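Local coordinates for LPXTG-motif cell wall anchor domain protein (Mobiluncus mulieris, PDB 5U5O), which is part of a giant bacterial surface adhesin and probably contributes to cell adhesion through Ig-like domains that carry intramolecular cross-links, at residues G179-V187 with A237-D245. Sequence-based numbering, arbitrary orientation. Where two conformers were deposited one is given.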
loop_
_atom_site.group_PDB
_atom_site.type_symbol
_atom_site.label_atom_id
_atom_site.label_comp_id
_atom_site.label_asym_id
_atom_site.label_seq_id
_atom_site.Cartn_x
_atom_site.Cartn_y
_atom_site.Cartn_z
ATOM N N GLY A 179 27.478 34.619 -5.779
ATOM C CA GLY A 179 27.339 36.057 -5.628
ATOM C C GLY A 179 27.596 36.658 -4.258
ATOM O O GLY A 179 27.312 37.833 -4.055
ATOM N N TRP A 180 28.128 35.874 -3.324
ATOM C CA TRP A 180 28.433 36.366 -1.967
ATOM C C TRP A 180 29.375 37.569 -2.023
ATOM O O TRP A 180 30.305 37.590 -2.852
ATOM C CB TRP A 180 29.088 35.263 -1.129
ATOM C CG TRP A 180 29.135 35.568 0.321
ATOM C CD1 TRP A 180 30.146 36.140 1.015
ATOM C CD2 TRP A 180 28.120 35.261 1.280
ATOM N NE1 TRP A 180 29.822 36.259 2.336
ATOM C CE2 TRP A 180 28.581 35.715 2.526
ATOM C CE3 TRP A 180 26.845 34.670 1.205
ATOM C CZ2 TRP A 180 27.821 35.580 3.697
ATOM C CZ3 TRP A 180 26.090 34.537 2.362
ATOM C CH2 TRP A 180 26.581 34.986 3.590
ATOM N N GLU A 181 29.174 38.583 -1.192
ATOM C CA GLU A 181 30.091 39.740 -1.138
ATOM C C GLU A 181 30.375 40.055 0.340
ATOM O O GLU A 181 29.460 40.425 1.087
ATOM C CB GLU A 181 29.480 40.958 -1.829
ATOM C CG GLU A 181 30.292 42.252 -1.727
ATOM C CD GLU A 181 31.781 42.074 -1.974
ATOM O OE1 GLU A 181 32.144 41.589 -3.073
ATOM O OE2 GLU A 181 32.575 42.430 -1.062
ATOM N N ASP A 182 31.630 39.895 0.752
ATOM C CA ASP A 182 32.034 40.151 2.151
ATOM C C ASP A 182 31.714 41.579 2.602
ATOM O O ASP A 182 31.484 41.802 3.770
ATOM C CB ASP A 182 33.545 39.954 2.337
ATOM C CG ASP A 182 34.003 38.554 2.067
ATOM O OD1 ASP A 182 33.194 37.618 2.083
ATOM O OD2 ASP A 182 35.217 38.363 1.858
ATOM N N ALA A 183 31.734 42.563 1.702
ATOM C CA ALA A 183 31.436 43.944 2.111
ATOM C C ALA A 183 30.057 44.104 2.703
ATOM O O ALA A 183 29.856 44.953 3.551
ATOM C CB ALA A 183 31.608 44.917 0.954
ATOM N N PHE A 184 29.111 43.307 2.213
ATOM C CA PHE A 184 27.724 43.423 2.630
ATOM C C PHE A 184 27.263 42.360 3.622
ATOM O O PHE A 184 26.264 42.571 4.304
ATOM C CB PHE A 184 26.815 43.401 1.413
ATOM C CG PHE A 184 27.113 44.502 0.424
ATOM C CD1 PHE A 184 26.906 45.833 0.776
ATOM C CD2 PHE A 184 27.612 44.221 -0.842
ATOM C CE1 PHE A 184 27.190 46.859 -0.113
ATOM C CE2 PHE A 184 27.895 45.246 -1.735
ATOM C CZ PHE A 184 27.682 46.567 -1.377
ATOM N N ALA A 185 27.983 41.240 3.709
ATOM C CA ALA A 185 27.543 40.110 4.530
ATOM C C ALA A 185 27.559 40.415 6.024
ATOM O O ALA A 185 28.391 41.177 6.497
ATOM C CB ALA A 185 28.398 38.888 4.251
ATOM N N LYS A 186 26.638 39.793 6.752
ATOM C CA LYS A 186 26.545 39.941 8.194
ATOM C C LYS A 186 26.986 38.709 8.976
ATOM O O LYS A 186 26.947 38.703 10.219
ATOM C CB LYS A 186 25.106 40.281 8.559
ATOM C CG LYS A 186 24.553 41.516 7.867
ATOM C CD LYS A 186 25.408 42.755 8.106
ATOM C CE LYS A 186 24.691 44.015 7.649
ATOM N NZ LYS A 186 24.285 43.945 6.215
ATOM N N VAL A 187 27.315 37.644 8.257
ATOM C CA VAL A 187 27.898 36.435 8.822
ATOM C C VAL A 187 29.000 35.966 7.899
ATOM O O VAL A 187 29.072 36.393 6.734
ATOM C CB VAL A 187 26.872 35.279 8.966
ATOM C CG1 VAL A 187 25.832 35.577 10.040
ATOM C CG2 VAL A 187 26.215 34.926 7.625
ATOM N N ALA A 237 17.845 34.572 4.463
ATOM C CA ALA A 237 19.035 34.500 3.614
ATOM C C ALA A 237 19.580 35.896 3.266
ATOM O O ALA A 237 20.776 36.146 3.402
ATOM C CB ALA A 237 18.716 33.719 2.359
ATOM N N VAL A 238 18.686 36.794 2.861
ATOM C CA VAL A 238 19.015 38.191 2.551
ATOM C C VAL A 238 19.643 38.885 3.760
ATOM O O VAL A 238 20.616 39.619 3.613
ATOM C CB VAL A 238 17.766 38.965 2.079
ATOM C CG1 VAL A 238 17.999 40.477 2.000
ATOM C CG2 VAL A 238 17.308 38.432 0.734
ATOM N N ASN A 239 19.093 38.645 4.955
ATOM C CA ASN A 239 19.643 39.267 6.146
ATOM C C ASN A 239 21.094 38.876 6.413
ATOM O O ASN A 239 21.887 39.709 6.854
ATOM C CB ASN A 239 18.774 38.943 7.367
ATOM C CG ASN A 239 17.431 39.631 7.326
ATOM O OD1 ASN A 239 17.217 40.583 6.572
ATOM N ND2 ASN A 239 16.515 39.157 8.158
ATOM N N GLN A 240 21.431 37.616 6.150
ATOM C CA GLN A 240 22.773 37.108 6.356
ATOM C C GLN A 240 23.755 37.588 5.264
ATOM O O GLN A 240 24.878 37.943 5.577
ATOM C CB GLN A 240 22.761 35.594 6.423
ATOM C CG GLN A 240 22.056 35.072 7.670
ATOM C CD GLN A 240 21.879 33.581 7.619
ATOM O OE1 GLN A 240 22.747 32.833 8.061
ATOM N NE2 GLN A 240 20.769 33.126 7.005
ATOM N N ALA A 241 23.341 37.568 3.997
ATOM C CA ALA A 241 24.207 37.949 2.879
ATOM C C ALA A 241 24.338 39.449 2.686
ATOM O O ALA A 241 25.312 39.891 2.080
ATOM C CB ALA A 241 23.677 37.320 1.608
ATOM N N GLY A 242 23.350 40.227 3.103
ATOM C CA GLY A 242 23.273 41.657 2.827
ATOM C C GLY A 242 23.014 41.992 1.368
ATOM O O GLY A 242 23.356 43.094 0.898
ATOM N N LEU A 243 22.409 41.044 0.656
ATOM C CA LEU A 243 22.165 41.146 -0.783
ATOM C C LEU A 243 20.840 40.511 -1.136
ATOM O O LEU A 243 20.363 39.622 -0.430
ATOM C CB LEU A 243 23.251 40.416 -1.580
ATOM C CG LEU A 243 24.650 41.011 -1.551
ATOM C CD1 LEU A 243 25.621 40.006 -2.143
ATOM C CD2 LEU A 243 24.698 42.337 -2.299
ATOM N N LYS A 244 20.271 40.957 -2.255
ATOM C CA LYS A 244 19.093 40.322 -2.815
ATOM C C LYS A 244 19.420 38.877 -3.172
ATOM O O LYS A 244 20.540 38.558 -3.538
ATOM C CB LYS A 244 18.579 41.076 -4.044
ATOM C CG LYS A 244 18.041 42.462 -3.734
ATOM C CD LYS A 244 17.867 43.280 -5.005
ATOM C CE LYS A 244 17.260 44.642 -4.706
ATOM N NZ LYS A 244 17.703 45.667 -5.686
ATOM N N ASP A 245 18.417 38.007 -3.041
ATOM C CA ASP A 245 18.579 36.578 -3.283
ATOM C C ASP A 245 17.538 36.109 -4.268
ATOM O O ASP A 245 16.334 36.130 -3.970
ATOM C CB ASP A 245 18.418 35.807 -1.972
ATOM C CG ASP A 245 18.822 34.351 -2.075
ATOM O OD1 ASP A 245 19.285 33.865 -3.123
ATOM O OD2 ASP A 245 18.594 33.667 -1.027
HETATM O O HOH W 1 26.993 38.174 0.660
#
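The C-terminal end of helix 234-241 meets loop 179-187 through the helix's last carbonyls, with K186 N donating to Q240 O at 2.8 Å. This bond is nearly straight (173°), but the donor is tilted 27° from the carbonyl plane. The next carbonyl, A241 O, accepts a hydrogen bond from a water (2.8 Å), which in turn accepts one from E181 N. That water sits over the centre of one W180 ring face, 3.2 Å above its plane. A241 CA lies over the same face, a CH-pi contact 4.2 Å from the centroid of the six-membered ring. The loop links strands 150-178 and 193-200 in the DUF5979 domain, of the transthyretin clan. G242 leaves the helix with positive phi, and its CA makes a CA-H...O contact with F184 O. K186 NZ donates a hydrogen bond to F184 O too (3.1 Å), its chain folding back at CB-CG (chi2 -56°) and again near the end. L243 CD2 touches F184 CD2 (3.8 Å), the side chains crossing at about a right angle. L243 CD1 packs on G179 O and E181 CB. V187 CG2 rests against Q240 CB (3.7 Å), while Q240 NE2 donates hydrogen bonds to S193 O and G236 O.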